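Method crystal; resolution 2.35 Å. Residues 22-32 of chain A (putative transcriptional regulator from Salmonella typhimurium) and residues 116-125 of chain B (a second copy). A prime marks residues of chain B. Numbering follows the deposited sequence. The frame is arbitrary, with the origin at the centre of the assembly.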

# COMPACT_ATOMS: atom_id res chain seq x y z
N GLN A 22 12.77 7.98 7.35
CA GLN A 22 12.32 9.36 7.04
C GLN A 22 12.42 9.91 5.59
O GLN A 22 12.38 11.14 5.41
CB GLN A 22 12.85 10.38 8.08
CG GLN A 22 14.27 10.86 7.87
CD GLN A 22 14.86 11.36 9.16
OE1 GLN A 22 14.88 10.63 10.16
NE2 GLN A 22 15.34 12.62 9.16
N CYS A 23 12.51 9.04 4.58
CA CYS A 23 12.28 9.48 3.22
C CYS A 23 10.78 9.78 3.08
O CYS A 23 9.96 8.99 3.50
CB CYS A 23 12.75 8.43 2.18
SG CYS A 23 12.35 8.91 0.45
N PRO A 24 10.41 10.91 2.47
CA PRO A 24 8.96 11.19 2.31
C PRO A 24 8.17 10.20 1.42
O PRO A 24 6.92 10.26 1.37
CB PRO A 24 8.94 12.61 1.70
CG PRO A 24 10.32 13.19 1.96
CD PRO A 24 11.25 11.99 1.91
N SER A 25 8.84 9.30 0.72
CA SER A 25 8.12 8.29 -0.07
C SER A 25 7.31 7.37 0.84
O SER A 25 6.29 6.79 0.41
CB SER A 25 9.10 7.46 -0.93
OG SER A 25 10.13 6.90 -0.13
N ARG A 26 7.77 7.21 2.08
CA ARG A 26 7.05 6.41 3.10
C ARG A 26 5.67 7.02 3.44
O ARG A 26 4.71 6.31 3.64
CB ARG A 26 7.89 6.30 4.34
CG ARG A 26 9.01 5.31 4.20
CD ARG A 26 9.84 5.23 5.47
NE ARG A 26 10.86 4.19 5.33
CZ ARG A 26 11.56 3.67 6.33
NH1 ARG A 26 11.36 4.10 7.57
NH2 ARG A 26 12.47 2.74 6.09
N GLU A 27 5.60 8.33 3.44
CA GLU A 27 4.36 9.04 3.65
C GLU A 27 3.40 8.92 2.46
O GLU A 27 2.23 8.62 2.63
CB GLU A 27 4.66 10.51 3.92
CG GLU A 27 5.11 10.74 5.30
CD GLU A 27 4.02 10.35 6.29
OE1 GLU A 27 4.34 9.66 7.30
OE2 GLU A 27 2.83 10.72 6.05
N VAL A 28 3.91 9.17 1.26
CA VAL A 28 3.15 8.89 0.04
C VAL A 28 2.66 7.45 0.01
O VAL A 28 1.52 7.21 -0.30
CB VAL A 28 3.99 9.17 -1.21
CG1 VAL A 28 3.19 8.85 -2.52
CG2 VAL A 28 4.58 10.62 -1.14
N LEU A 29 3.50 6.51 0.36
CA LEU A 29 3.08 5.10 0.41
C LEU A 29 1.92 4.86 1.39
O LEU A 29 0.97 4.22 1.05
CB LEU A 29 4.28 4.19 0.68
CG LEU A 29 3.92 2.77 1.06
CD1 LEU A 29 3.62 1.95 -0.18
CD2 LEU A 29 5.02 2.14 1.93
N LYS A 30 2.03 5.42 2.60
CA LYS A 30 0.95 5.41 3.57
C LYS A 30 -0.36 6.03 3.01
O LYS A 30 -1.46 5.43 3.11
CB LYS A 30 1.39 6.16 4.85
CG LYS A 30 0.32 6.08 5.94
CD LYS A 30 0.60 6.87 7.25
CE LYS A 30 0.82 5.90 8.44
NZ LYS A 30 0.38 6.35 9.86
N HIS A 31 -0.28 7.22 2.42
CA HIS A 31 -1.50 7.83 1.88
C HIS A 31 -2.20 6.97 0.84
O HIS A 31 -3.42 6.90 0.85
CB HIS A 31 -1.24 9.24 1.34
CG HIS A 31 -0.67 10.17 2.36
ND1 HIS A 31 0.05 11.31 2.04
CD2 HIS A 31 -0.69 10.12 3.72
CE1 HIS A 31 0.41 11.93 3.15
NE2 HIS A 31 -0.00 11.22 4.18
N VAL A 32 -1.44 6.32 -0.04
CA VAL A 32 -2.08 5.67 -1.21
C VAL A 32 -2.49 4.24 -0.89
O VAL A 32 -3.20 3.58 -1.67
CB VAL A 32 -1.24 5.82 -2.56
CG1 VAL A 32 -0.80 7.26 -2.77
CG2 VAL A 32 -0.02 4.87 -2.61
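Chain B, residues 116-125: NLPQVLAQRE

Both stretches are largely helical. In chain A, Gln22 has a left-handed backbone conformation and Cys23 an extended one; the chain then turns into a helix that includes Val32 and continues beyond it. In chain B, Asn116′ occupies the N-cap position without a side-chain capping bond, and the helix begins at Leu117′, with Leu121′ N bonded to Leu117′ O at 2.9 Å.

The two helices cross almost at right angles. Their N-to-C directions differ by 83°, and the axes come no closer than 10.9 Å, a separation that leaves room for side chains between the backbones. The register pairs Ser25 with Leu117′, their CA atoms 6.3 Å apart, and Val28 with Val120′, whose CA atoms are 8.2 Å apart. The N-terminal ends therefore lie closest, and chain B presents Leu117′, Val120′, Leu121′ and Arg124′, a spacing of three and four residues that keeps them on one side of its helix.

Leu117′ is the central apolar residue of this meeting. Its branched end reaches several neighbours at once: CD2 lies 3.8 Å from Cys23 SG, while CD1 lies 4.2 Å from Pro24 CB and 4.1 Å from Val28 CG2. Cys23, with chi1 in the t well, also caps the turn: its SG accepts a hydrogen bond from Ser25 N at 3.5 Å, satisfying an amide that the first turn of a helix would otherwise leave free. The CD1 methyl of Leu117′ also approaches the backbone, 3.9 Å from Ser25 N. Pro24, compact and apolar, points toward chain B and also meets Leu121′, whose CA-to-CB bond points sideways but whose longer side chain brings CD2 to 4.1 Å from Pro24 CB.

One turn farther along, Val28 points toward chain B. Its chi1 is t, and CG2 packs 3.7 Å from Val120′ CG1; two short, beta-branched side chains suit this buried position because they fill space near their own backbones.

Arg124′ extends the contact beyond the apolar cluster. Its long chain carries the guanidinium to the near side of the chain A helix, where NH2 lies 3.7 Å from Val28 CG2 and 3.9 Å from Glu27 CB, both at the edge of the group, near its plane. The same NH2 is 3.9 Å from His31 CE1, oblique to the imidazole ring. No hydrogen bond joins the two stretches, so shape and apolar packing dominate, burying 332 Å² counted over both sides.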

# COMPACT_ATOMS: atom_id res chain seq x y z
N ASN B 116 8.49 8.82 -8.80
CA ASN B 116 7.72 10.03 -8.94
C ASN B 116 7.69 10.92 -7.71
O ASN B 116 6.92 11.88 -7.67
CB ASN B 116 6.31 9.72 -9.41
CG ASN B 116 6.28 9.29 -10.86
OD1 ASN B 116 6.12 10.13 -11.75
ND2 ASN B 116 6.45 7.98 -11.10
N LEU B 117 8.54 10.62 -6.74
CA LEU B 117 8.60 11.47 -5.53
C LEU B 117 8.80 12.99 -5.87
O LEU B 117 8.11 13.83 -5.34
CB LEU B 117 9.67 10.94 -4.54
CG LEU B 117 9.73 11.64 -3.16
CD1 LEU B 117 8.36 11.61 -2.33
CD2 LEU B 117 10.87 11.06 -2.34
N PRO B 118 9.77 13.34 -6.76
CA PRO B 118 9.91 14.80 -7.06
C PRO B 118 8.63 15.55 -7.47
O PRO B 118 8.42 16.69 -7.05
CB PRO B 118 10.93 14.85 -8.20
CG PRO B 118 11.62 13.51 -8.18
CD PRO B 118 10.74 12.51 -7.48
N GLN B 119 7.78 14.94 -8.29
CA GLN B 119 6.54 15.57 -8.71
C GLN B 119 5.57 15.72 -7.53
O GLN B 119 4.93 16.77 -7.38
CB GLN B 119 5.90 14.81 -9.87
CG GLN B 119 6.76 14.81 -11.14
CD GLN B 119 7.59 13.51 -11.33
OE1 GLN B 119 8.76 13.42 -10.93
NE2 GLN B 119 6.95 12.50 -11.93
N VAL B 120 5.50 14.70 -6.68
CA VAL B 120 4.71 14.78 -5.44
C VAL B 120 5.16 15.91 -4.52
O VAL B 120 4.36 16.68 -4.03
CB VAL B 120 4.67 13.43 -4.69
CG1 VAL B 120 4.09 13.60 -3.30
CG2 VAL B 120 3.86 12.42 -5.49
N LEU B 121 6.45 16.03 -4.29
CA LEU B 121 6.94 17.12 -3.44
C LEU B 121 6.65 18.49 -4.05
O LEU B 121 6.24 19.39 -3.32
CB LEU B 121 8.41 16.93 -3.05
CG LEU B 121 8.69 15.69 -2.19
CD1 LEU B 121 10.16 15.54 -1.94
CD2 LEU B 121 7.91 15.69 -0.87
N ALA B 122 6.83 18.63 -5.36
CA ALA B 122 6.48 19.87 -6.07
C ALA B 122 5.00 20.27 -5.91
O ALA B 122 4.70 21.45 -5.83
CB ALA B 122 6.85 19.79 -7.54
N GLN B 123 4.08 19.31 -5.87
CA GLN B 123 2.66 19.62 -5.64
C GLN B 123 2.38 19.98 -4.19
O GLN B 123 1.42 20.72 -3.88
CB GLN B 123 1.77 18.45 -6.08
CG GLN B 123 1.61 18.35 -7.58
CD GLN B 123 1.14 19.68 -8.17
OE1 GLN B 123 0.05 20.17 -7.83
NE2 GLN B 123 1.96 20.27 -9.03
N ARG B 124 3.22 19.47 -3.29
CA ARG B 124 3.09 19.79 -1.87
C ARG B 124 3.34 21.26 -1.55
O ARG B 124 2.58 21.84 -0.78
CB ARG B 124 3.94 18.86 -1.00
CG ARG B 124 3.36 17.46 -0.90
CD ARG B 124 3.58 16.85 0.47
NE ARG B 124 3.64 15.39 0.41
CZ ARG B 124 3.58 14.58 1.47
NH1 ARG B 124 3.43 15.10 2.71
NH2 ARG B 124 3.64 13.26 1.31
N GLU B 125 4.37 21.86 -2.14
CA GLU B 125 4.71 23.26 -1.85
C GLU B 125 3.66 24.29 -2.31
O GLU B 125 3.38 25.25 -1.57
CB GLU B 125 6.11 23.63 -2.34
CG GLU B 125 6.50 23.07 -3.69
CD GLU B 125 8.01 23.06 -3.89
OE1 GLU B 125 8.74 22.97 -2.88
OE2 GLU B 125 8.46 23.15 -5.07